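Local coordinates for protein TRAP dicarboxylate transporter, DctP subunit (Anaerococcus prevoti, PDB 4N91) that binds glucuronate as a periplasmic-type solute-binding protein and probably delivers it to a TRAP transporter for uptake, at residues V163-P166 / E167-S170; E257-K260 / V261-G265. All coordinates share one frame; numbering follows the deposited sequence.

Contact 1 of 2, residues V163-P166 / E167-S170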
loop_
_atom_site.group_PDB
_atom_site.type_symbol
_atom_site.label_atom_id
_atom_site.label_comp_id
_atom_site.label_asym_id
_atom_site.label_seq_id
_atom_site.Cartn_x
_atom_site.Cartn_y
_atom_site.Cartn_z
ATOM N N VAL A 163 11.142 -18.522 -7.542
ATOM C CA VAL A 163 9.888 -19.040 -6.995
ATOM C C VAL A 163 8.943 -19.406 -8.135
ATOM O O VAL A 163 8.519 -18.548 -8.927
ATOM C CB VAL A 163 9.248 -18.004 -6.052
ATOM C CG1 VAL A 163 7.917 -18.524 -5.519
ATOM C CG2 VAL A 163 10.221 -17.669 -4.921
ATOM N N ASN A 164 8.656 -20.693 -8.241
ATOM C CA ASN A 164 7.682 -21.201 -9.205
ATOM C C ASN A 164 6.364 -21.676 -8.572
ATOM O O ASN A 164 5.323 -21.720 -9.240
ATOM C CB ASN A 164 8.305 -22.335 -9.985
ATOM C CG ASN A 164 9.492 -21.878 -10.797
ATOM O OD1 ASN A 164 10.647 -22.246 -10.521
ATOM N ND2 ASN A 164 9.221 -21.055 -11.786
ATOM N N SER A 165 6.436 -22.048 -7.299
ATOM C CA SER A 165 5.266 -22.480 -6.541
ATOM C C SER A 165 5.556 -22.249 -5.065
ATOM O O SER A 165 6.686 -21.963 -4.680
ATOM C CB SER A 165 4.960 -23.948 -6.798
ATOM O OG SER A 165 5.953 -24.759 -6.209
ATOM N N PRO A 166 4.530 -22.371 -4.223
ATOM C CA PRO A 166 4.712 -22.152 -2.791
ATOM C C PRO A 166 5.842 -22.960 -2.161
ATOM O O PRO A 166 6.523 -22.428 -1.282
ATOM C CB PRO A 166 3.337 -22.542 -2.214
ATOM C CG PRO A 166 2.406 -22.212 -3.291
ATOM C CD PRO A 166 3.117 -22.592 -4.566
ATOM N N GLU A 167 6.068 -24.205 -2.585
ATOM C CA GLU A 167 7.142 -24.988 -1.966
ATOM C C GLU A 167 8.542 -24.343 -2.084
ATOM O O GLU A 167 9.407 -24.598 -1.249
ATOM C CB GLU A 167 7.158 -26.439 -2.491
ATOM C CG GLU A 167 7.434 -26.568 -3.964
ATOM C CD GLU A 167 7.319 -28.010 -4.451
ATOM O OE1 GLU A 167 8.209 -28.819 -4.124
ATOM O OE2 GLU A 167 6.334 -28.332 -5.152
ATOM N N ASP A 168 8.761 -23.506 -3.099
ATOM C CA ASP A 168 10.044 -22.827 -3.279
ATOM C C ASP A 168 10.324 -21.779 -2.178
ATOM O O ASP A 168 11.471 -21.331 -2.006
ATOM C CB ASP A 168 10.085 -22.164 -4.656
ATOM C CG ASP A 168 9.941 -23.169 -5.788
ATOM O OD1 ASP A 168 10.454 -24.300 -5.624
ATOM O OD2 ASP A 168 9.317 -22.846 -6.827
ATOM N N LEU A 169 9.290 -21.420 -1.428
ATOM C CA LEU A 169 9.422 -20.468 -0.314
ATOM C C LEU A 169 9.789 -21.161 0.989
ATOM O O LEU A 169 10.080 -20.509 1.990
ATOM C CB LEU A 169 8.114 -19.692 -0.134
ATOM C CG LEU A 169 7.760 -18.768 -1.308
ATOM C CD1 LEU A 169 6.328 -18.299 -1.172
ATOM C CD2 LEU A 169 8.724 -17.587 -1.412
ATOM N N SER A 170 9.764 -22.490 0.978
ATOM C CA SER A 170 10.079 -23.266 2.166
ATOM C C SER A 170 11.527 -23.064 2.609
ATOM O O SER A 170 12.457 -23.183 1.815
ATOM C CB SER A 170 9.830 -24.754 1.893
ATOM O OG SER A 170 10.253 -25.534 2.994
HETATM O O HOH W 1 11.137 -24.269 -8.535
HETATM O O HOH W 2 4.198 -25.981 -3.997
#

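Contact 2 of 2, residues E257-K260 / V261-G265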
loop_
_atom_site.group_PDB
_atom_site.type_symbol
_atom_site.label_atom_id
_atom_site.label_comp_id
_atom_site.label_asym_id
_atom_site.label_seq_id
_atom_site.Cartn_x
_atom_site.Cartn_y
_atom_site.Cartn_z
ATOM N N GLU A 257 -14.965 26.188 4.167
ATOM C CA GLU A 257 -14.454 26.524 2.851
ATOM C C GLU A 257 -13.070 25.943 2.673
ATOM O O GLU A 257 -12.715 25.506 1.581
ATOM C CB GLU A 257 -14.427 28.033 2.643
ATOM C CG GLU A 257 -15.784 28.598 2.237
ATOM C CD GLU A 257 -16.243 28.088 0.871
ATOM O OE1 GLU A 257 -15.522 28.325 -0.127
ATOM O OE2 GLU A 257 -17.314 27.442 0.798
ATOM N N ASP A 258 -12.293 25.933 3.748
ATOM C CA ASP A 258 -10.966 25.333 3.701
ATOM C C ASP A 258 -11.056 23.820 3.502
ATOM O O ASP A 258 -10.294 23.237 2.725
ATOM C CB ASP A 258 -10.198 25.636 4.977
ATOM C CG ASP A 258 -9.898 27.104 5.138
ATOM O OD1 ASP A 258 -10.457 27.906 4.370
ATOM O OD2 ASP A 258 -9.106 27.456 6.034
ATOM N N ARG A 259 -11.973 23.186 4.222
ATOM C CA ARG A 259 -12.188 21.746 4.117
ATOM C C ARG A 259 -12.543 21.374 2.684
ATOM O O ARG A 259 -12.102 20.351 2.176
ATOM C CB ARG A 259 -13.310 21.293 5.048
ATOM C CG ARG A 259 -13.660 19.816 4.938
ATOM C CD ARG A 259 -12.470 18.940 5.319
ATOM N NE ARG A 259 -12.761 17.515 5.170
ATOM C CZ ARG A 259 -13.424 16.783 6.063
ATOM N NH1 ARG A 259 -13.865 17.329 7.191
ATOM N NH2 ARG A 259 -13.635 15.493 5.829
ATOM N N LYS A 260 -13.349 22.199 2.032
ATOM C CA LYS A 260 -13.738 21.899 0.661
ATOM C C LYS A 260 -12.512 21.881 -0.257
ATOM O O LYS A 260 -12.379 21.014 -1.126
ATOM C CB LYS A 260 -14.796 22.886 0.173
ATOM C CG LYS A 260 -16.151 22.566 0.773
ATOM C CD LYS A 260 -17.146 23.678 0.557
ATOM C CE LYS A 260 -18.545 23.214 0.899
ATOM N NZ LYS A 260 -19.453 24.373 1.079
ATOM N N VAL A 261 -11.593 22.811 -0.029
ATOM C CA VAL A 261 -10.386 22.888 -0.840
ATOM C C VAL A 261 -9.476 21.696 -0.554
ATOM O O VAL A 261 -8.954 21.072 -1.479
ATOM C CB VAL A 261 -9.634 24.206 -0.631
ATOM C CG1 VAL A 261 -8.289 24.163 -1.331
ATOM C CG2 VAL A 261 -10.497 25.397 -1.129
ATOM N N PHE A 262 -9.276 21.367 0.717
ATOM C CA PHE A 262 -8.476 20.178 1.018
ATOM C C PHE A 262 -9.077 18.921 0.413
ATOM O O PHE A 262 -8.335 18.074 -0.110
ATOM C CB PHE A 262 -8.267 20.005 2.526
ATOM C CG PHE A 262 -7.129 20.798 3.052
ATOM C CD1 PHE A 262 -5.868 20.256 3.110
ATOM C CD2 PHE A 262 -7.311 22.104 3.472
ATOM C CE1 PHE A 262 -4.820 20.992 3.597
ATOM C CE2 PHE A 262 -6.259 22.839 3.951
ATOM C CZ PHE A 262 -5.018 22.293 4.001
ATOM N N ASP A 263 -10.398 18.787 0.463
ATOM C CA ASP A 263 -11.055 17.606 -0.088
ATOM C C ASP A 263 -10.818 17.511 -1.605
ATOM O O ASP A 263 -10.531 16.439 -2.136
ATOM C CB ASP A 263 -12.558 17.612 0.230
ATOM C CG ASP A 263 -12.858 17.327 1.708
ATOM O OD1 ASP A 263 -11.930 16.996 2.470
ATOM O OD2 ASP A 263 -14.037 17.435 2.109
ATOM N N GLU A 264 -10.932 18.640 -2.292
ATOM C CA GLU A 264 -10.663 18.699 -3.727
ATOM C C GLU A 264 -9.210 18.322 -3.973
ATOM O O GLU A 264 -8.884 17.582 -4.916
ATOM C CB GLU A 264 -10.951 20.102 -4.269
ATOM C CG GLU A 264 -12.420 20.487 -4.316
ATOM C CD GLU A 264 -12.647 21.992 -4.583
ATOM O OE1 GLU A 264 -11.763 22.818 -4.245
ATOM O OE2 GLU A 264 -13.717 22.351 -5.131
ATOM N N GLY A 265 -8.328 18.805 -3.101
ATOM C CA GLY A 265 -6.925 18.456 -3.193
ATOM C C GLY A 265 -6.662 16.973 -3.068
ATOM O O GLY A 265 -5.796 16.447 -3.751
HETATM O O HOH W 3 -12.141 14.067 3.417
#

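Contact 1 of 2, residues V163-P166 / E167-S170
D168 turns its carboxylate back onto the backbone of N164 and S165, and so ties a turn within the loop between strands 154-158 and 173-176 of this family 7 solute-binding protein. OD2 takes both amides, but from different directions. The N-H of N164 reaches it on the anti side, 16° out of the carboxylate plane, at N164 N to D168 OD2 2.7 Å; that of S165 comes from above the plane, with S165 N to D168 OD2 3.0 Å. With CG anti to its own carbonyl carbon (chi1 -61°), D168 brings OD2 within reach of both N-H groups. Its N donates to S165 O at 3.0 Å, so S165 is held through its N-H by the carboxylate and through its O by the backbone of D168; L169 N to P166 O makes the next i to i+3 turn. The N164 amide stands almost perpendicular to the carboxylate, the planes 84° apart, and a water links N164 OD1 to D168 OD2, the second bond weak.

V163 and L169 face inward instead. They cross at about a right angle and meet through methyls, V163 CG2 lying 3.8 Å from L169 CD2; F156, T158 and F303 add to this apolar side. On the solvent side, S165 OG sits 3.2 Å from E167 CG, and a water bonded to S165 OG accepts from E167 N at 2.9 Å.

Contact 2 of 2, residues E257-K260 / V261-G265
R259 and D263, one turn apart near the start of helix 256-290, form an i to i+4 salt bridge on a side of the helix different from the one that F262 and V261 bury. The packed part is closely fitted. F262 N donates to D258 O at 2.9 Å and nearly straight (171°), and the same carbonyl oxygen lies in the plane of the F262 ring at its edge, 3.3 Å from F262 CD2. Beyond it the ring meets W250 and Y64 edge-to-face and touches F52 and V56 of helix 44-60. V261 leans on K59 and L60 of that helix, its CG2 3.5 Å from E257 O. At the border with the same helix, E264 CG lies 3.2 Å from K260 O, and E264 OE1 is hydrogen-bonded to Y55 OH.

The more open side is held by charge. R259 leaves the helix with CG anti to its backbone N (chi1 176°) and bends at chi2 (62°), which brings NE beside D263 OD1: R259 NE to D263 OD1 is 2.9 Å, met on the syn side of the carboxylate and within the guanidinium plane. The two flat groups are nearly perpendicular rather than side by side; the direct bond is from NE, while NH1 is paired with E252. K260 runs extended to E256, with only a long ion pair to E257. A water accepts from R259 NH2 and donates to D263 OD1 at 3.1 Å.

The two contacts lie on opposite sides of the chain's centre, their own centres 48 Å apart and their nearest atoms about 37 Å apart. Contact 1 comes first along the chain, in the loop joining strand 154-158 of the four-stranded sheet to strand 173-176 of the small parallel one; contact 2 follows at the beginning of the long helix 256-290. Both belong to one family 7 solute-binding fold, yet neither is part of the glucuronate pocket: L169 of contact 1 is about 11 Å from R175, side chain to side chain, and contact 2 is remote from the sugar. Each is local packing, contact 1 beside the four-stranded sheet and helix 301-317, contact 2 against helix 44-60.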